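Local coordinates for protein putative DD-carboxypeptidase TP_0574 (Treponema pallidum, PDB 1O75) that binds penicillin and shows zinc-dependent carboxypeptidase activity on synthetic depsipeptides, which may serve to lower the cross-linking of peptidoglycan, at residues B[219-224]-B[330-335]; B[226-231]-B[297-302]. The protein carries 2 engineered substitutions. All coordinates share one frame; numbering follows the deposited sequence.

Contact 1: B[219-224]-B[330-335]; sequences TGYHSR and RFLPKY
The phenol of Tyr221 reaches the end of strand 325-331 and the first residue after it, Leu332, and meets them tip first. Leu332 N donates to Tyr221 OH over 2.8 Å in an almost straight bond (174°), and Leu332 CB, on the same residue, packs 3.5 Å from that oxygen. A water 2.6 Å from Tyr221 OH, in the plane of the ring, is a second polar partner. Another water bridges the strand ends, donating to Arg330 O at 2.5 Å and hydrogen-bonded to Thr219 OG1. Thr219 CG2, anti to the backbone N, comes up to the edge of the Phe331 ring, 3.9 Å from Phe331 CD1. The two strands belong to different four-stranded antiparallel sheets of the Tp47 C domain, of the E-set clan, each being outermost in its sheet within the chain. Polar side chains of 219-224, directly or through water, meet backbone atoms of 330-335; no backbone-to-backbone hydrogen bond joins the two. Tyr221 CG stands anti to its carbonyl carbon (chi1 -62°), which with chi2 88° carries the hydroxyl to Leu332; the ring also packs on Ala229. Phe331 touches xenon and Tyr313. Ser87 of the second subunit packs against Thr219, Tyr221 and Leu332.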
loop_
_atom_site.group_PDB
_atom_site.type_symbol
_atom_site.label_atom_id
_atom_site.label_comp_id
_atom_site.label_asym_id
_atom_site.label_seq_id
_atom_site.Cartn_x
_atom_site.Cartn_y
_atom_site.Cartn_z
ATOM N N THR B 219 5.009 10.065 10.504
ATOM C CA THR B 219 6.451 10.188 10.649
ATOM C C THR B 219 7.081 8.799 10.755
ATOM O O THR B 219 6.526 7.914 11.409
ATOM C CB THR B 219 6.784 11.024 11.907
ATOM O OG1 THR B 219 6.353 12.369 11.691
ATOM C CG2 THR B 219 8.277 11.045 12.178
ATOM N N GLY B 220 8.228 8.610 10.103
ATOM C CA GLY B 220 8.903 7.321 10.147
ATOM C C GLY B 220 10.404 7.499 10.286
ATOM O O GLY B 220 10.919 8.578 9.992
ATOM N N TYR B 221 11.116 6.467 10.734
ATOM C CA TYR B 221 12.566 6.572 10.885
ATOM C C TYR B 221 13.366 5.496 10.119
ATOM O O TYR B 221 14.570 5.636 9.930
ATOM C CB TYR B 221 12.938 6.564 12.376
ATOM C CG TYR B 221 12.363 7.737 13.127
ATOM C CD1 TYR B 221 11.086 7.672 13.697
ATOM C CD2 TYR B 221 13.054 8.947 13.189
ATOM C CE1 TYR B 221 10.508 8.798 14.306
ATOM C CE2 TYR B 221 12.494 10.070 13.793
ATOM C CZ TYR B 221 11.223 9.996 14.345
ATOM O OH TYR B 221 10.666 11.129 14.911
ATOM N N HIS B 222 12.712 4.429 9.682
ATOM C CA HIS B 222 13.402 3.391 8.903
ATOM C C HIS B 222 12.514 3.040 7.728
ATOM O O HIS B 222 12.395 1.874 7.361
ATOM C CB HIS B 222 13.612 2.106 9.705
ATOM C CG HIS B 222 14.097 2.330 11.096
ATOM N ND1 HIS B 222 13.258 2.273 12.188
ATOM C CD2 HIS B 222 15.327 2.633 11.575
ATOM C CE1 HIS B 222 13.952 2.531 13.281
ATOM N NE2 HIS B 222 15.208 2.754 12.937
ATOM N N SER B 223 11.892 4.042 7.130
ATOM C CA SER B 223 10.970 3.776 6.038
ATOM C C SER B 223 11.579 3.679 4.647
ATOM O O SER B 223 11.093 2.919 3.807
ATOM C CB SER B 223 9.867 4.831 6.066
ATOM O OG SER B 223 9.327 4.910 7.377
ATOM N N ARG B 224 12.637 4.439 4.402
ATOM C CA ARG B 224 13.277 4.413 3.101
ATOM C C ARG B 224 14.768 4.412 3.333
ATOM O O ARG B 224 15.262 5.083 4.239
ATOM C CB ARG B 224 12.851 5.639 2.282
ATOM C CG ARG B 224 13.558 5.802 0.943
ATOM C CD ARG B 224 12.611 6.385 -0.091
ATOM N NE ARG B 224 13.318 6.908 -1.261
ATOM C CZ ARG B 224 12.722 7.303 -2.382
ATOM N NH1 ARG B 224 11.409 7.228 -2.500
ATOM N NH2 ARG B 224 13.433 7.793 -3.383
ATOM N N ARG B 330 7.675 16.907 13.652
ATOM C CA ARG B 330 8.814 16.866 14.563
ATOM C C ARG B 330 9.568 15.546 14.407
ATOM O O ARG B 330 8.950 14.483 14.376
ATOM C CB ARG B 330 8.350 17.009 16.019
ATOM C CG ARG B 330 9.530 17.026 17.017
ATOM C CD ARG B 330 9.064 16.830 18.456
ATOM N NE ARG B 330 10.211 16.617 19.337
ATOM C CZ ARG B 330 10.102 16.254 20.611
ATOM N NH1 ARG B 330 8.903 16.061 21.143
ATOM N NH2 ARG B 330 11.187 16.105 21.353
ATOM N N PHE B 331 10.887 15.616 14.273
ATOM C CA PHE B 331 11.684 14.398 14.174
ATOM C C PHE B 331 12.428 14.256 15.514
ATOM O O PHE B 331 13.164 15.140 15.926
ATOM C CB PHE B 331 12.668 14.469 13.005
ATOM C CG PHE B 331 12.005 14.597 11.649
ATOM C CD1 PHE B 331 10.849 13.877 11.354
ATOM C CD2 PHE B 331 12.583 15.394 10.647
ATOM C CE1 PHE B 331 10.264 13.940 10.074
ATOM C CE2 PHE B 331 12.018 15.469 9.362
ATOM C CZ PHE B 331 10.851 14.736 9.077
ATOM N N LEU B 332 12.204 13.131 16.182
ATOM C CA LEU B 332 12.792 12.849 17.484
ATOM C C LEU B 332 14.286 12.582 17.473
ATOM O O LEU B 332 14.850 12.191 16.451
ATOM C CB LEU B 332 12.070 11.654 18.120
ATOM C CG LEU B 332 10.603 11.958 18.432
ATOM C CD1 LEU B 332 9.852 10.674 18.714
ATOM C CD2 LEU B 332 10.525 12.928 19.632
ATOM N N PRO B 333 14.944 12.797 18.627
ATOM C CA PRO B 333 16.381 12.583 18.798
ATOM C C PRO B 333 16.672 11.099 18.667
ATOM O O PRO B 333 15.788 10.261 18.863
ATOM C CB PRO B 333 16.648 13.057 20.226
ATOM C CG PRO B 333 15.541 14.011 20.498
ATOM C CD PRO B 333 14.354 13.365 19.848
ATOM N N LYS B 334 17.920 10.785 18.351
ATOM C CA LYS B 334 18.359 9.406 18.208
ATOM C C LYS B 334 18.704 8.872 19.590
ATOM O O LYS B 334 19.392 9.545 20.357
ATOM C CB LYS B 334 19.608 9.349 17.328
ATOM C CG LYS B 334 20.102 7.947 17.048
ATOM C CD LYS B 334 21.364 7.973 16.198
ATOM C CE LYS B 334 21.757 6.571 15.746
ATOM N NZ LYS B 334 21.948 5.637 16.896
ATOM N N TYR B 335 18.225 7.675 19.914
ATOM C CA TYR B 335 18.531 7.070 21.215
ATOM C C TYR B 335 19.998 6.654 21.177
ATOM O O TYR B 335 20.382 5.790 20.387
ATOM C CB TYR B 335 17.645 5.848 21.456
ATOM C CG TYR B 335 18.016 5.050 22.688
ATOM C CD1 TYR B 335 17.952 5.617 23.962
ATOM C CD2 TYR B 335 18.429 3.721 22.575
ATOM C CE1 TYR B 335 18.295 4.875 25.099
ATOM C CE2 TYR B 335 18.772 2.972 23.702
ATOM C CZ TYR B 335 18.704 3.554 24.957
ATOM O OH TYR B 335 19.060 2.811 26.059
HETATM O O HOH W 1 6.742 13.353 14.784
HETATM O O HOH W 2 8.170 11.268 15.494
#

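Contact 2: B[226-231]-B[297-302]; sequences GSDAEA and GINYGF. With XE (xenon), chain F.
Asn299 CG lies anti to its backbone N (chi1 -178°), and a chi2 of -65° turns the amide so that its two ends serve different partners. ND2 donates to Gly226 O at 2.7 Å, nearly straight and within both the amide and carbonyl planes; OD1 accepts from Gly301 N, forming an Asx turn over the type I turn 299-302. Asn299 CB sits over the centre of one Phe302 face. Asp228 CG, anti to its carbonyl carbon, swings the carboxylate to the same turn, where OD2 uses its anti lone pair to accept from Tyr300 N at 2.7 Å. Tyr300 has its CG anti to the carbonyl carbon, which lays one ring face against Asp228 CB in a CH-pi contact, 4.1 Å from CB to the ring centroid. Beyond them, toward Glu230 and Gly297, the backbones pair antiparallel. Ile298 N donates to Ala229 O at 3.0 Å, while Ile298 O receives Asp228 N at 2.8 Å and, weakly, Ala229 N, so that Asp228 and Ala229 face Ile298 in a classic beta bulge. Glu230 CA and Gly297 CA close to 4.0 Å in the next, non-hydrogen-bonded pair. Gly297 C is 3.8 Å from xenon, and Gly297 O hydrogen-bonds Tyr260 OH. Strand 229-237 runs between 212-220 and 293-298; Ala229 and Ile298 pack on Phe331 of strand 325-331, whereas Ser227 and Glu230 touch Trp285 of strand 284-285.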
loop_
_atom_site.group_PDB
_atom_site.type_symbol
_atom_site.label_atom_id
_atom_site.label_comp_id
_atom_site.label_asym_id
_atom_site.label_seq_id
_atom_site.Cartn_x
_atom_site.Cartn_y
_atom_site.Cartn_z
ATOM N N GLY B 226 18.421 5.263 3.588
ATOM C CA GLY B 226 19.086 6.549 3.569
ATOM C C GLY B 226 18.482 7.714 4.327
ATOM O O GLY B 226 19.188 8.673 4.584
ATOM N N SER B 227 17.200 7.675 4.673
ATOM C CA SER B 227 16.643 8.801 5.416
ATOM C C SER B 227 16.790 8.644 6.936
ATOM O O SER B 227 16.561 7.576 7.486
ATOM C CB SER B 227 15.150 8.998 5.087
ATOM O OG SER B 227 14.965 9.461 3.755
ATOM N N ASP B 228 17.197 9.712 7.608
ATOM C CA ASP B 228 17.272 9.710 9.068
ATOM C C ASP B 228 15.847 9.809 9.600
ATOM O O ASP B 228 15.500 9.242 10.644
ATOM C CB ASP B 228 18.090 10.913 9.553
ATOM C CG ASP B 228 19.571 10.671 9.403
ATOM O OD1 ASP B 228 19.960 9.506 9.635
ATOM O OD2 ASP B 228 20.321 11.601 9.054
ATOM N N ALA B 229 15.014 10.537 8.860
ATOM C CA ALA B 229 13.623 10.715 9.239
ATOM C C ALA B 229 12.823 11.047 7.998
ATOM O O ALA B 229 13.350 11.598 7.039
ATOM C CB ALA B 229 13.486 11.854 10.279
ATOM N N GLU B 230 11.538 10.741 8.039
ATOM C CA GLU B 230 10.697 10.978 6.893
ATOM C C GLU B 230 9.286 11.336 7.322
ATOM O O GLU B 230 8.811 10.861 8.355
ATOM C CB GLU B 230 10.720 9.718 6.023
ATOM C CG GLU B 230 9.736 9.708 4.885
ATOM C CD GLU B 230 8.368 9.162 5.301
ATOM O OE1 GLU B 230 7.489 9.012 4.417
ATOM O OE2 GLU B 230 8.168 8.881 6.509
ATOM N N ALA B 231 8.628 12.189 6.543
ATOM C CA ALA B 231 7.260 12.584 6.854
ATOM C C ALA B 231 6.391 12.202 5.676
ATOM O O ALA B 231 6.777 12.412 4.520
ATOM C CB ALA B 231 7.172 14.105 7.098
ATOM N N GLY B 297 11.796 13.265 2.989
ATOM C CA GLY B 297 12.757 12.722 3.920
ATOM C C GLY B 297 13.983 13.593 4.059
ATOM O O GLY B 297 14.202 14.513 3.259
ATOM N N ILE B 298 14.806 13.293 5.054
ATOM C CA ILE B 298 16.009 14.078 5.233
ATOM C C ILE B 298 17.113 13.202 5.805
ATOM O O ILE B 298 16.846 12.242 6.520
ATOM C CB ILE B 298 15.739 15.276 6.185
ATOM C CG1 ILE B 298 16.923 16.245 6.174
ATOM C CG2 ILE B 298 15.473 14.770 7.629
ATOM C CD1 ILE B 298 16.661 17.508 7.015
ATOM N N ASN B 299 18.343 13.496 5.424
ATOM C CA ASN B 299 19.491 12.790 5.994
ATOM C C ASN B 299 20.362 13.929 6.495
ATOM O O ASN B 299 20.866 14.710 5.705
ATOM C CB ASN B 299 20.264 11.976 4.957
ATOM C CG ASN B 299 21.424 11.225 5.584
ATOM O OD1 ASN B 299 22.374 11.841 6.074
ATOM N ND2 ASN B 299 21.349 9.892 5.583
ATOM N N TYR B 300 20.533 14.018 7.809
ATOM C CA TYR B 300 21.292 15.127 8.391
ATOM C C TYR B 300 22.713 15.250 7.872
ATOM O O TYR B 300 23.326 16.307 7.975
ATOM C CB TYR B 300 21.294 14.997 9.916
ATOM C CG TYR B 300 19.896 14.860 10.491
ATOM C CD1 TYR B 300 19.607 13.881 11.448
ATOM C CD2 TYR B 300 18.857 15.716 10.075
ATOM C CE1 TYR B 300 18.323 13.750 11.981
ATOM C CE2 TYR B 300 17.572 15.600 10.606
ATOM C CZ TYR B 300 17.313 14.614 11.560
ATOM O OH TYR B 300 16.053 14.499 12.097
ATOM N N GLY B 301 23.233 14.171 7.293
ATOM C CA GLY B 301 24.601 14.206 6.796
ATOM C C GLY B 301 24.799 14.663 5.367
ATOM O O GLY B 301 25.936 14.757 4.917
ATOM N N PHE B 302 23.720 14.947 4.629
ATOM C CA PHE B 302 23.873 15.396 3.247
ATOM C C PHE B 302 24.368 16.828 3.244
ATOM O O PHE B 302 23.990 17.619 4.102
ATOM C CB PHE B 302 22.540 15.345 2.490
ATOM C CG PHE B 302 22.013 13.940 2.230
ATOM C CD1 PHE B 302 22.756 12.802 2.566
ATOM C CD2 PHE B 302 20.769 13.770 1.621
ATOM C CE1 PHE B 302 22.258 11.509 2.293
ATOM C CE2 PHE B 302 20.264 12.508 1.343
ATOM C CZ PHE B 302 21.010 11.363 1.680
HETATM XE XE XE F . 11.595 15.834 5.954
#

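Overall arrangement
Contacts 1 and 2 lie about 8 Å apart, centre to centre, within the Tp47 C domain. Along the chain the order is 219-224, 226-231, 297-302, 330-335, so contact 1 encloses contact 2. Contact 2 pairs neighbouring strands inside one antiparallel sheet; contact 1 ties an outermost strand of that sheet (212-220) to an outermost strand of the second sheet (325-331). The two meet where Gly220 N lies 2.9 Å from Glu230 O, a probable hydrogen bond between adjacent strands, and where Phe331 CG packs 3.4 Å from Ala229 CB. Phe331 and Gly297, one from each contact, line the same xenon site with Tyr260 and Cys296, which places that site between the sheets.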